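Local coordinates for protein angel homolog 2 (Homo sapiens, PDB 6RW0) that acts as a 2',3'-cyclic phosphatase of the CCR4 deadenylase family and probably binds the 3' untranslated regions of mRNA, at residues D51-S56 against D97-C102; R73-P78 against G408-N413; G172-L177 against A211-E216; D236-P241 against S265-S270; L254-L259 against L277-W282. All blocks are in the same frame, centred on the assembly; numbering follows the deposited sequence.

From the N terminus, contact 1 comes first to completion: strand 49-58 pairs with strand 100-107 and closes a loop that contains two helices. Contact 2 opens within that loop, at 73-78, and so crosses contact 1; it closes only at 408-413, near the C terminus, and its long excursion encloses the other three. Contact 3 closes first among them, setting helix 203-220 against strand 171-179 of the second sheet. Contacts 4 and 5 follow and cross each other, because 254-259 lies between 236-241 and 265-270. They tie the loop after strand 231-236 and the small two-strand sheet to one long loop. Contacts 3 and 5 touch through Ala-211 and Trp-282.

Contact 1 of 5, residues D51-S56 against D97-C102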
# COMPACT_ATOMS: atom_id res chain seq x y z
N ASP A 51 7.04 -18.83 -9.27
CA ASP A 51 7.45 -17.42 -9.47
C ASP A 51 6.20 -16.61 -9.76
O ASP A 51 5.34 -17.11 -10.44
CB ASP A 51 8.45 -17.29 -10.63
CG ASP A 51 9.83 -17.85 -10.34
OD1 ASP A 51 10.09 -18.20 -9.22
OD2 ASP A 51 10.61 -17.92 -11.27
N PHE A 52 6.08 -15.42 -9.21
CA PHE A 52 4.91 -14.56 -9.46
C PHE A 52 5.34 -13.11 -9.26
O PHE A 52 6.20 -12.84 -8.48
CB PHE A 52 3.73 -14.93 -8.56
CG PHE A 52 3.96 -14.68 -7.10
CD1 PHE A 52 4.73 -15.54 -6.33
CD2 PHE A 52 3.42 -13.57 -6.49
CE1 PHE A 52 4.93 -15.30 -4.99
CE2 PHE A 52 3.62 -13.34 -5.15
CZ PHE A 52 4.38 -14.20 -4.40
N SER A 53 4.67 -12.24 -9.98
CA SER A 53 4.91 -10.81 -9.91
C SER A 53 3.72 -10.09 -9.28
O SER A 53 2.57 -10.54 -9.35
CB SER A 53 5.18 -10.24 -11.30
OG SER A 53 4.10 -10.52 -12.18
N VAL A 54 4.03 -8.95 -8.65
CA VAL A 54 3.07 -8.14 -7.92
C VAL A 54 3.28 -6.68 -8.29
O VAL A 54 4.41 -6.17 -8.22
CB VAL A 54 3.23 -8.28 -6.39
CG1 VAL A 54 2.21 -7.38 -5.66
CG2 VAL A 54 3.10 -9.71 -5.94
N MET A 55 2.19 -6.02 -8.63
CA MET A 55 2.18 -4.59 -8.94
C MET A 55 1.35 -3.86 -7.88
O MET A 55 0.26 -4.34 -7.61
CB MET A 55 1.56 -4.33 -10.31
CG MET A 55 1.40 -2.86 -10.58
SD MET A 55 0.62 -2.54 -12.17
CE MET A 55 2.04 -2.65 -13.23
N SER A 56 1.85 -2.79 -7.28
CA SER A 56 1.11 -1.94 -6.33
C SER A 56 0.96 -0.58 -7.01
O SER A 56 1.98 -0.03 -7.38
CB SER A 56 1.79 -1.83 -5.00
OG SER A 56 0.97 -1.11 -4.11
N ASP A 97 1.82 -6.85 -17.24
CA ASP A 97 1.24 -8.19 -17.17
C ASP A 97 1.55 -8.88 -15.84
O ASP A 97 1.92 -10.05 -15.79
CB ASP A 97 1.70 -9.04 -18.37
CG ASP A 97 0.91 -10.33 -18.52
OD1 ASP A 97 -0.32 -10.27 -18.31
OD2 ASP A 97 1.50 -11.38 -18.89
N ALA A 98 1.36 -8.14 -14.75
CA ALA A 98 1.68 -8.69 -13.43
C ALA A 98 0.67 -9.76 -13.02
O ALA A 98 -0.51 -9.69 -13.35
CB ALA A 98 1.68 -7.58 -12.38
N ASP A 99 1.15 -10.72 -12.23
CA ASP A 99 0.26 -11.80 -11.78
C ASP A 99 -0.74 -11.34 -10.73
O ASP A 99 -1.84 -11.89 -10.64
CB ASP A 99 1.09 -12.95 -11.22
CG ASP A 99 1.97 -13.58 -12.26
OD1 ASP A 99 1.49 -13.82 -13.38
OD2 ASP A 99 3.16 -13.83 -11.96
N VAL A 100 -0.35 -10.37 -9.90
CA VAL A 100 -1.18 -9.84 -8.82
C VAL A 100 -1.15 -8.33 -8.93
O VAL A 100 -0.07 -7.75 -9.09
CB VAL A 100 -0.65 -10.26 -7.44
CG1 VAL A 100 -1.51 -9.67 -6.33
CG2 VAL A 100 -0.61 -11.77 -7.30
N LEU A 101 -2.33 -7.70 -8.85
CA LEU A 101 -2.44 -6.25 -8.82
C LEU A 101 -3.04 -5.81 -7.50
O LEU A 101 -4.10 -6.31 -7.09
CB LEU A 101 -3.37 -5.71 -9.91
CG LEU A 101 -3.13 -6.22 -11.31
CD1 LEU A 101 -4.26 -5.65 -12.18
CD2 LEU A 101 -1.78 -5.84 -11.83
N CYS A 102 -2.37 -4.88 -6.84
CA CYS A 102 -2.88 -4.24 -5.63
C CYS A 102 -3.06 -2.78 -6.00
O CYS A 102 -2.08 -2.05 -6.16
CB CYS A 102 -1.90 -4.40 -4.48
SG CYS A 102 -1.94 -6.10 -3.82
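Ser-53 and Asp-99 exchange side-chain-to-backbone hydrogen bonds where the two strands come together. Ser-53 N donates to Asp-99 OD2 at 3.0 Å, reaching the anti side of that oxygen, 25° out of the carboxylate plane. In return Asp-99 N donates to Ser-53 OG, also at 3.0 Å. A chi1 of 57° sets this hydroxyl between the backbone N and the carbonyl carbon, where its oxygen faces Asp-99 N; a serine is short enough to do this beside the backbone.

Backbone bonds take over: Val-100 N to Ser-53 O, Met-55 N to Val-100 O at 2.9 Å, and Cys-102 N to Met-55 O at 2.8 Å. This alternation is that of parallel strands, and the helices in the intervening chain make the unit a beta-alpha-beta crossover. It lies inside one of the two sheets of the DNase I-like sandwich, with strand 421-428 beside strand 49-58 and strand 137-144 beside strand 100-107.

The apolar contacts divide between the two faces. Val-54 and Val-100 point the same way, Val-54 CG2 lying 4.1 Å from Val-100 CB; with Cys-102 they face strands 189-195 and 231-236 of the other sheet, a place suited to compact branched or small side chains. On the reverse face Met-55 CB packs against Ala-98 CB at 3.9 Å and against Leu-101 CD2 at 4.0 Å.

Contact 2 of 5, residues R73-P78 against G408-N413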
# COMPACT_ATOMS: atom_id res chain seq x y z
N ARG A 73 -2.24 21.75 -10.42
CA ARG A 73 -2.13 23.04 -11.26
C ARG A 73 -1.01 23.00 -12.34
O ARG A 73 -1.03 23.63 -13.45
CB ARG A 73 -1.76 24.21 -10.34
CG ARG A 73 -2.88 24.85 -9.57
CD ARG A 73 -2.33 25.99 -8.67
NE ARG A 73 -1.12 25.59 -7.95
CZ ARG A 73 0.03 26.26 -7.94
NH1 ARG A 73 0.15 27.42 -8.59
NH2 ARG A 73 1.07 25.78 -7.27
N HIS A 74 -0.01 22.15 -12.06
CA HIS A 74 1.13 22.04 -12.96
C HIS A 74 0.83 21.23 -14.21
O HIS A 74 1.64 21.26 -15.15
CB HIS A 74 2.29 21.38 -12.21
CG HIS A 74 1.97 20.01 -11.69
ND1 HIS A 74 1.19 19.80 -10.57
CD2 HIS A 74 2.31 18.79 -12.15
CE1 HIS A 74 1.07 18.50 -10.36
NE2 HIS A 74 1.74 17.86 -11.31
N CYS A 75 -0.30 20.54 -14.26
CA CYS A 75 -0.62 19.62 -15.34
C CYS A 75 -1.32 20.34 -16.49
O CYS A 75 -2.15 21.22 -16.26
CB CYS A 75 -1.57 18.56 -14.81
SG CYS A 75 -1.00 17.73 -13.35
N ARG A 76 -0.99 19.95 -17.72
CA ARG A 76 -1.78 20.41 -18.85
C ARG A 76 -3.20 19.92 -18.70
O ARG A 76 -3.43 18.75 -18.36
CB ARG A 76 -1.15 19.93 -20.15
CG ARG A 76 0.16 20.65 -20.45
CD ARG A 76 0.79 20.24 -21.79
NE ARG A 76 -0.25 20.23 -22.81
CZ ARG A 76 -0.78 19.14 -23.35
NH1 ARG A 76 -0.34 17.93 -23.01
NH2 ARG A 76 -1.75 19.26 -24.24
N ARG A 77 -4.17 20.81 -18.92
CA ARG A 77 -5.55 20.47 -18.61
C ARG A 77 -6.03 19.20 -19.29
O ARG A 77 -6.73 18.40 -18.63
CB ARG A 77 -6.48 21.63 -18.97
CG ARG A 77 -6.27 22.92 -18.20
CD ARG A 77 -6.60 22.75 -16.74
NE ARG A 77 -5.40 22.48 -15.97
CZ ARG A 77 -5.38 22.19 -14.68
NH1 ARG A 77 -6.51 22.12 -13.99
NH2 ARG A 77 -4.22 21.95 -14.08
N PRO A 78 -5.75 18.95 -20.57
CA PRO A 78 -6.31 17.76 -21.22
C PRO A 78 -5.87 16.45 -20.61
O PRO A 78 -6.59 15.44 -20.73
CB PRO A 78 -5.84 17.88 -22.68
CG PRO A 78 -5.58 19.34 -22.87
CD PRO A 78 -5.09 19.85 -21.54
N GLY A 408 6.16 16.74 -13.81
CA GLY A 408 5.39 16.22 -12.70
C GLY A 408 4.37 15.19 -13.12
O GLY A 408 4.31 14.74 -14.27
N LEU A 409 3.59 14.79 -12.12
CA LEU A 409 2.60 13.71 -12.26
C LEU A 409 1.19 14.23 -11.90
O LEU A 409 1.12 15.11 -11.07
CB LEU A 409 2.94 12.55 -11.34
CG LEU A 409 4.17 11.75 -11.72
CD1 LEU A 409 4.35 10.60 -10.76
CD2 LEU A 409 4.10 11.27 -13.15
N PRO A 410 0.07 13.83 -12.54
CA PRO A 410 0.01 13.11 -13.82
C PRO A 410 0.52 14.00 -14.97
O PRO A 410 0.66 15.17 -14.86
CB PRO A 410 -1.46 12.73 -14.02
CG PRO A 410 -2.19 13.74 -13.21
CD PRO A 410 -1.27 14.11 -12.08
N ASN A 411 0.87 13.35 -16.05
CA ASN A 411 1.36 14.04 -17.26
C ASN A 411 0.75 13.34 -18.47
O ASN A 411 -0.09 12.48 -18.32
CB ASN A 411 2.88 14.19 -17.21
CG ASN A 411 3.62 12.87 -17.29
OD1 ASN A 411 3.24 12.02 -18.05
ND2 ASN A 411 4.66 12.73 -16.50
N GLU A 412 1.13 13.74 -19.67
CA GLU A 412 0.48 13.17 -20.87
C GLU A 412 0.82 11.69 -21.02
O GLU A 412 0.17 11.05 -21.79
CB GLU A 412 0.80 13.99 -22.12
CG GLU A 412 2.24 14.30 -22.31
CD GLU A 412 2.40 15.54 -23.18
OE1 GLU A 412 2.53 15.35 -24.35
OE2 GLU A 412 2.32 16.67 -22.63
N ASN A 413 1.84 11.19 -20.33
CA ASN A 413 2.25 9.76 -20.44
C ASN A 413 2.02 8.92 -19.15
O ASN A 413 1.72 7.74 -19.28
CB ASN A 413 3.70 9.75 -20.95
CG ASN A 413 3.83 10.48 -22.28
OD1 ASN A 413 4.58 11.44 -22.42
ND2 ASN A 413 3.07 10.03 -23.26
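His-74 reaches across to the backbone of the loop between helix 400-405 and strand 421-428, its NE2 donating to Leu-409 O at 2.8 Å with an N-H...O angle of 150°. The oxygen lies near the plane of the imidazole, whereas NE2 stands above the plane of the carbonyl. ND1 is bonded to Ser-357 OG, so both ring nitrogens are engaged and the ring's rotation is fixed. Gly-408 suits its place beside this ring: a CB there would clash with His-74 CD2, and its phi is positive. An alanine at His-74 would probably leave Leu-409 O without this donor and Ser-357 OG without its ring partner, loosening the hold between the two loops.

Cys-75 puts its sulfur over one face of the His-74 ring, toward the rim. The same SG packs on Pro-410 CD at 3.8 Å, the proline following a cis peptide bond. At the exposed end Arg-76 NH1 forms a salt bridge with Glu-412 OE2 at 3.0 Å, weak as a hydrogen bond, the guanidinium and carboxylate planes being 55° apart.

Helix 400-405 adds Trp-404 edge-to-face with His-74, Leu-409 bonds through its backbone to Cys-355 of strand 354-356, and Glu-412 O accepts from Asn-88 of helix 82-96.

Contact 3 of 5, residues G172-L177 against A211-E216; sequences GLVLLL and AMLLAE
Val-174 fills the tight part of this contact with a single methyl. Its CG2 lies 3.9 Å from Glu-216 CG and 4.0 Å from Leu-213 CD1, wedged between two side chains three residues apart on the helix. The Leu-213 CB bond does not aim at the strand, but a chi2 of 67° brings CD1 to it. Leu-213 CD1 also lies 4.3 Å from Gly-172 CA; a CB on that glycine would clash with CD1, so the bare backbone lets the helix approach.

Strand and helix run nearly parallel, their segment axes 14° apart and 9.1 Å at closest approach. Helix 203-220 is the connection of a beta-alpha-beta crossover between the parallel strands 189-195 and 231-236, and here it also overlies strand 171-179, the antiparallel neighbour of 189-195. This is the outer helical layer of the DNase I-like sandwich; Leu-173 and Leu-175 point the other way, onto Ile-141 of the opposite sheet.

The looser side begins beyond CG of Glu-216, a partly exposed residue that gives this contact only its aliphatic part. A bend at chi2, 75°, turns CD away from a straight continuation of the chain, and OE1 is hydrogen-bonded to Tyr-294 OH.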
# COMPACT_ATOMS: atom_id res chain seq x y z
N GLY A 172 -8.84 -1.73 4.19
CA GLY A 172 -7.85 -2.65 3.66
C GLY A 172 -8.54 -3.89 3.13
O GLY A 172 -9.75 -4.07 3.29
N LEU A 173 -7.75 -4.76 2.50
CA LEU A 173 -8.28 -5.98 1.92
C LEU A 173 -7.17 -7.03 1.95
O LEU A 173 -6.02 -6.71 1.64
CB LEU A 173 -8.76 -5.76 0.49
CG LEU A 173 -9.43 -6.95 -0.19
CD1 LEU A 173 -10.68 -7.41 0.51
CD2 LEU A 173 -9.74 -6.55 -1.64
N VAL A 174 -7.52 -8.24 2.37
CA VAL A 174 -6.56 -9.34 2.48
C VAL A 174 -7.15 -10.54 1.75
O VAL A 174 -8.27 -10.97 2.06
CB VAL A 174 -6.26 -9.70 3.94
CG1 VAL A 174 -5.24 -10.82 4.01
CG2 VAL A 174 -5.78 -8.46 4.70
N LEU A 175 -6.43 -11.07 0.77
CA LEU A 175 -6.84 -12.29 0.10
C LEU A 175 -5.90 -13.41 0.50
O LEU A 175 -4.71 -13.19 0.73
CB LEU A 175 -6.80 -12.16 -1.43
CG LEU A 175 -7.61 -11.05 -2.10
CD1 LEU A 175 -7.69 -11.29 -3.62
CD2 LEU A 175 -9.00 -10.87 -1.53
N LEU A 176 -6.43 -14.62 0.56
CA LEU A 176 -5.61 -15.81 0.68
C LEU A 176 -5.74 -16.57 -0.63
O LEU A 176 -6.85 -16.89 -1.06
CB LEU A 176 -6.06 -16.67 1.86
CG LEU A 176 -5.06 -17.77 2.19
CD1 LEU A 176 -3.72 -17.26 2.72
CD2 LEU A 176 -5.68 -18.72 3.21
N LEU A 177 -4.60 -16.77 -1.29
CA LEU A 177 -4.54 -17.34 -2.65
C LEU A 177 -3.78 -18.67 -2.64
O LEU A 177 -2.84 -18.78 -1.93
CB LEU A 177 -3.81 -16.37 -3.58
CG LEU A 177 -4.39 -14.97 -3.70
CD1 LEU A 177 -3.55 -14.16 -4.66
CD2 LEU A 177 -5.83 -15.00 -4.17
N ALA A 211 -2.32 -1.41 12.62
CA ALA A 211 -2.49 -2.54 13.53
C ALA A 211 -3.69 -3.40 13.13
O ALA A 211 -3.65 -4.63 13.23
CB ALA A 211 -2.65 -2.04 14.96
N MET A 212 -4.77 -2.76 12.68
CA MET A 212 -5.95 -3.50 12.25
C MET A 212 -5.64 -4.35 11.02
O MET A 212 -6.07 -5.50 10.93
CB MET A 212 -7.10 -2.53 11.99
CG MET A 212 -7.62 -1.91 13.26
SD MET A 212 -8.69 -0.47 13.00
CE MET A 212 -10.17 -1.25 12.67
N LEU A 213 -4.90 -3.80 10.05
CA LEU A 213 -4.49 -4.60 8.90
C LEU A 213 -3.59 -5.75 9.32
O LEU A 213 -3.77 -6.90 8.89
CB LEU A 213 -3.77 -3.73 7.87
CG LEU A 213 -3.45 -4.44 6.56
CD1 LEU A 213 -4.72 -4.76 5.79
CD2 LEU A 213 -2.52 -3.58 5.73
N LEU A 214 -2.60 -5.46 10.17
CA LEU A 214 -1.69 -6.51 10.63
C LEU A 214 -2.42 -7.60 11.39
O LEU A 214 -2.09 -8.79 11.25
CB LEU A 214 -0.57 -5.91 11.49
CG LEU A 214 0.40 -4.99 10.76
CD1 LEU A 214 1.38 -4.39 11.77
CD2 LEU A 214 1.17 -5.69 9.64
N ALA A 215 -3.43 -7.24 12.20
CA ALA A 215 -4.20 -8.26 12.89
C ALA A 215 -4.97 -9.14 11.91
O ALA A 215 -5.04 -10.36 12.09
CB ALA A 215 -5.16 -7.61 13.89
N GLU A 216 -5.55 -8.56 10.87
CA GLU A 216 -6.24 -9.38 9.88
C GLU A 216 -5.26 -10.33 9.20
O GLU A 216 -5.55 -11.52 9.02
CB GLU A 216 -6.96 -8.51 8.85
CG GLU A 216 -7.84 -9.31 7.92
CD GLU A 216 -9.12 -9.78 8.57
OE1 GLU A 216 -9.52 -9.22 9.62
OE2 GLU A 216 -9.74 -10.71 8.03

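Contact 4 of 5, residues D236-P241 against S265-S270; sequences DFNSVP and SGQEQS
Val-240 N donates to Ser-265 O at 2.9 Å, a single backbone bond that joins two irregular loops where the CA atoms of Ser-239 and Ser-265 are 4.2 Å apart. The first loop carries the Asp-Phe-Asn sequence characteristic of the endonuclease/exonuclease/phosphatase fold, at the end of strand 231-236; the side chain of Asn-238 is about 7 Å from a bound magnesium ion. Asp-236 OD1 accepts from Asn-238 N in an Asx turn.

Ser-265 OG accepts from Gln-267 N in an ST turn and donates to Gln-267 OE1 at 2.6 Å, in the amide plane and on a lone pair. This fixes the turn of the amide, whose CD lies 3.0 Å from Asn-238 O without a hydrogen bond. Lys-206 of helix 203-220 also bonds OE1, while NE2 donates to Tyr-198 O. A glutamine suits this place, since one amide supplies both acceptor and donor.

At the other end Val-240 CG2 packs on Gly-266 O at 3.6 Å, and a CB on Gly-266 would clash with that methyl. Asn-238 ND2 is hydrogen-bonded to Leu-196 O. A water bridges the two amides, 25° from parallel, accepting from Gln-267 NE2 at 3.0 Å and donating to Asn-238 OD1 at 2.9 Å.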
# COMPACT_ATOMS: atom_id res chain seq x y z
N ASP A 236 -0.48 2.20 -0.19
CA ASP A 236 -0.12 3.59 0.06
C ASP A 236 -0.29 3.80 1.55
O ASP A 236 -1.42 3.84 2.07
CB ASP A 236 -1.02 4.50 -0.77
CG ASP A 236 -0.71 5.97 -0.57
OD1 ASP A 236 -0.06 6.32 0.43
OD2 ASP A 236 -1.15 6.80 -1.41
N PHE A 237 0.83 3.88 2.26
CA PHE A 237 0.86 4.00 3.71
C PHE A 237 0.93 5.45 4.18
O PHE A 237 0.88 5.70 5.38
CB PHE A 237 2.01 3.17 4.30
CG PHE A 237 1.80 1.68 4.16
CD1 PHE A 237 1.99 1.05 2.93
CD2 PHE A 237 1.38 0.92 5.23
CE1 PHE A 237 1.75 -0.30 2.78
CE2 PHE A 237 1.15 -0.44 5.09
CZ PHE A 237 1.34 -1.04 3.86
N ASN A 238 1.02 6.40 3.24
CA ASN A 238 1.10 7.82 3.57
C ASN A 238 2.14 8.07 4.65
O ASN A 238 1.98 8.92 5.53
CB ASN A 238 -0.27 8.38 3.93
CG ASN A 238 -1.03 8.85 2.70
OD1 ASN A 238 -0.49 9.57 1.86
ND2 ASN A 238 -2.28 8.45 2.58
N SER A 239 3.24 7.33 4.57
CA SER A 239 4.32 7.41 5.53
C SER A 239 5.61 7.18 4.76
O SER A 239 5.63 6.39 3.82
CB SER A 239 4.20 6.31 6.59
OG SER A 239 2.97 6.41 7.30
N VAL A 240 6.67 7.87 5.18
CA VAL A 240 7.91 7.89 4.41
C VAL A 240 8.98 6.95 4.96
O VAL A 240 8.90 6.50 6.11
CB VAL A 240 8.46 9.32 4.28
CG1 VAL A 240 7.39 10.27 3.72
CG2 VAL A 240 8.99 9.81 5.60
N PRO A 241 9.99 6.62 4.16
CA PRO A 241 11.04 5.71 4.63
C PRO A 241 11.73 6.25 5.87
O PRO A 241 12.03 7.44 5.99
CB PRO A 241 11.99 5.62 3.43
CG PRO A 241 11.07 5.86 2.24
CD PRO A 241 10.15 6.95 2.72
N SER A 265 4.33 9.48 10.81
CA SER A 265 4.40 9.15 9.39
C SER A 265 5.59 9.77 8.69
O SER A 265 5.92 9.35 7.57
CB SER A 265 3.15 9.67 8.68
OG SER A 265 3.17 11.09 8.67
N GLY A 266 6.19 10.80 9.26
CA GLY A 266 7.32 11.49 8.63
C GLY A 266 6.88 12.40 7.50
O GLY A 266 7.72 12.95 6.84
N GLN A 267 5.58 12.58 7.28
CA GLN A 267 5.07 13.48 6.22
C GLN A 267 5.30 14.92 6.66
O GLN A 267 5.28 15.14 7.80
CB GLN A 267 3.56 13.38 6.04
CG GLN A 267 3.07 12.07 5.43
CD GLN A 267 1.62 11.89 5.78
OE1 GLN A 267 1.27 11.67 6.92
NE2 GLN A 267 0.76 12.01 4.79
N GLU A 268 5.36 15.86 5.75
CA GLU A 268 5.53 17.29 6.12
C GLU A 268 4.41 17.69 7.12
O GLU A 268 3.25 17.56 6.79
CB GLU A 268 5.50 18.15 4.86
CG GLU A 268 6.34 19.39 4.94
CD GLU A 268 6.26 20.26 3.70
OE1 GLU A 268 6.10 19.69 2.61
OE2 GLU A 268 6.32 21.49 3.83
N GLN A 269 4.83 18.20 8.26
CA GLN A 269 4.01 18.58 9.43
C GLN A 269 4.63 19.82 10.09
O GLN A 269 5.78 20.10 9.79
CB GLN A 269 4.04 17.35 10.35
CG GLN A 269 5.44 17.02 10.88
CD GLN A 269 6.53 16.57 9.92
OE1 GLN A 269 7.21 17.34 9.23
NE2 GLN A 269 6.85 15.30 10.02
N SER A 270 3.89 20.56 10.92
CA SER A 270 4.42 21.71 11.70
C SER A 270 5.46 21.23 12.72
O SER A 270 6.31 22.02 13.08
CB SER A 270 3.33 22.48 12.40
OG SER A 270 2.74 21.71 13.43
O HOH W 1 1.54 11.59 1.96

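Contact 5 of 5, residues L254-L259 against L277-W282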
# COMPACT_ATOMS: atom_id res chain seq x y z
N LEU A 254 8.33 -1.04 17.96
CA LEU A 254 8.35 0.42 17.98
C LEU A 254 8.17 0.86 19.42
O LEU A 254 7.16 0.54 20.05
CB LEU A 254 7.24 1.02 17.12
CG LEU A 254 7.13 2.55 17.21
CD1 LEU A 254 8.36 3.22 16.66
CD2 LEU A 254 5.89 3.04 16.49
N ASN A 255 9.15 1.59 19.94
CA ASN A 255 9.02 2.27 21.22
C ASN A 255 8.47 3.65 20.92
O ASN A 255 9.16 4.49 20.33
CB ASN A 255 10.38 2.34 21.90
CG ASN A 255 10.31 2.99 23.25
OD1 ASN A 255 9.33 3.66 23.58
ND2 ASN A 255 11.35 2.82 24.05
N TYR A 256 7.22 3.88 21.26
CA TYR A 256 6.52 5.15 20.92
C TYR A 256 6.47 6.11 22.11
O TYR A 256 5.74 7.05 22.05
CB TYR A 256 5.16 4.85 20.28
CG TYR A 256 4.18 4.10 21.14
CD1 TYR A 256 3.35 4.77 22.01
CD2 TYR A 256 4.08 2.73 21.07
CE1 TYR A 256 2.45 4.10 22.80
CE2 TYR A 256 3.19 2.04 21.87
CZ TYR A 256 2.37 2.73 22.73
OH TYR A 256 1.49 2.09 23.54
N GLU A 257 7.24 5.88 23.16
CA GLU A 257 7.29 6.81 24.28
C GLU A 257 7.70 8.19 23.80
O GLU A 257 8.71 8.34 23.11
CB GLU A 257 8.29 6.29 25.31
CG GLU A 257 8.43 7.15 26.56
CD GLU A 257 9.45 6.60 27.54
OE1 GLU A 257 10.39 5.90 27.12
OE2 GLU A 257 9.31 6.88 28.75
N GLY A 258 6.91 9.21 24.16
CA GLY A 258 7.21 10.58 23.81
C GLY A 258 7.00 10.97 22.36
O GLY A 258 7.38 12.07 21.97
N LEU A 259 6.42 10.10 21.55
CA LEU A 259 6.34 10.36 20.11
C LEU A 259 5.11 11.21 19.79
O LEU A 259 3.98 10.76 20.04
CB LEU A 259 6.27 9.05 19.36
CG LEU A 259 6.16 9.06 17.84
CD1 LEU A 259 7.30 9.82 17.24
CD2 LEU A 259 6.14 7.61 17.33
N LEU A 277 1.47 10.40 21.69
CA LEU A 277 0.67 9.18 21.61
C LEU A 277 0.26 8.66 22.99
O LEU A 277 1.07 8.64 23.91
CB LEU A 277 1.49 8.07 20.93
CG LEU A 277 1.47 8.24 19.42
CD1 LEU A 277 2.55 7.36 18.82
CD2 LEU A 277 0.13 7.90 18.78
N SER A 278 -0.98 8.19 23.11
CA SER A 278 -1.41 7.56 24.36
C SER A 278 -0.74 6.18 24.52
O SER A 278 -0.30 5.56 23.56
CB SER A 278 -2.93 7.42 24.41
OG SER A 278 -3.54 8.69 24.51
N ILE A 279 -0.63 5.74 25.77
CA ILE A 279 -0.19 4.39 26.09
C ILE A 279 -1.36 3.68 26.77
O ILE A 279 -1.71 4.02 27.90
CB ILE A 279 1.04 4.40 27.02
CG1 ILE A 279 2.17 5.21 26.39
CG2 ILE A 279 1.51 2.97 27.30
CD1 ILE A 279 3.21 5.69 27.40
N PRO A 280 -2.02 2.71 26.11
CA PRO A 280 -1.83 2.26 24.73
C PRO A 280 -2.41 3.28 23.74
O PRO A 280 -3.16 4.20 24.10
CB PRO A 280 -2.63 0.96 24.68
CG PRO A 280 -3.80 1.27 25.55
CD PRO A 280 -3.21 2.07 26.71
N ILE A 281 -2.07 3.06 22.47
CA ILE A 281 -2.46 4.00 21.42
C ILE A 281 -3.97 3.99 21.23
O ILE A 281 -4.58 5.04 21.01
CB ILE A 281 -1.72 3.67 20.12
CG1 ILE A 281 -0.21 3.87 20.29
CG2 ILE A 281 -2.26 4.52 18.96
CD1 ILE A 281 0.62 3.41 19.09
N TRP A 282 -4.56 2.81 21.27
CA TRP A 282 -5.99 2.58 20.98
C TRP A 282 -6.65 1.90 22.17
O TRP A 282 -5.95 1.28 22.94
CB TRP A 282 -6.12 1.77 19.69
CG TRP A 282 -5.51 0.40 19.74
CD1 TRP A 282 -6.00 -0.70 20.36
CD2 TRP A 282 -4.27 0.01 19.14
NE1 TRP A 282 -5.15 -1.76 20.19
CE2 TRP A 282 -4.08 -1.35 19.45
CE3 TRP A 282 -3.32 0.67 18.37
CZ2 TRP A 282 -2.97 -2.06 19.01
CZ3 TRP A 282 -2.22 -0.03 17.94
CH2 TRP A 282 -2.05 -1.37 18.26
O HOH W 2 3.77 7.87 24.30
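Tyr-256 O accepts two hydrogen bonds, one from Leu-259 N, closing a type II beta turn, and one at 3.1 Å from a water that also donates to Leu-277 O at 2.8 Å. Gly-258 suits the third position of this turn, where phi is positive. Just beyond, Leu-277 N donates to Leu-259 O at 3.0 Å and nearly straight, 170° at the hydrogen.

The Tyr-256 ring is the main packing surface. Ile-281 CG1 sits over one face in a CH-pi contact, 3.9 Å from the ring centroid and 21° off the normal. CE1 meets Ile-279 CG1 at 3.8 Å, and OH reaches past to Pro-280 CA, with a weak bond to Gln-290 NE2. An alanine at Tyr-256 would probably open a gap beside Ile-279 CG1 and Ile-281 CG1 and leave Gln-290 NE2 without its weak bond to the hydroxyl. Leu-259 CD2 and Leu-277 CD1, 3.9 Å apart on side chains pointing the same way, add an apolar pair.

Around this core, Leu-330 of strand 329-331 touches both Tyr-256 and Ile-281, helix 203-220 receives Ile-281 on Thr-208 and Leu-277 on Asp-204, and Leu-259 rests on Pro-244 of helix 244-251.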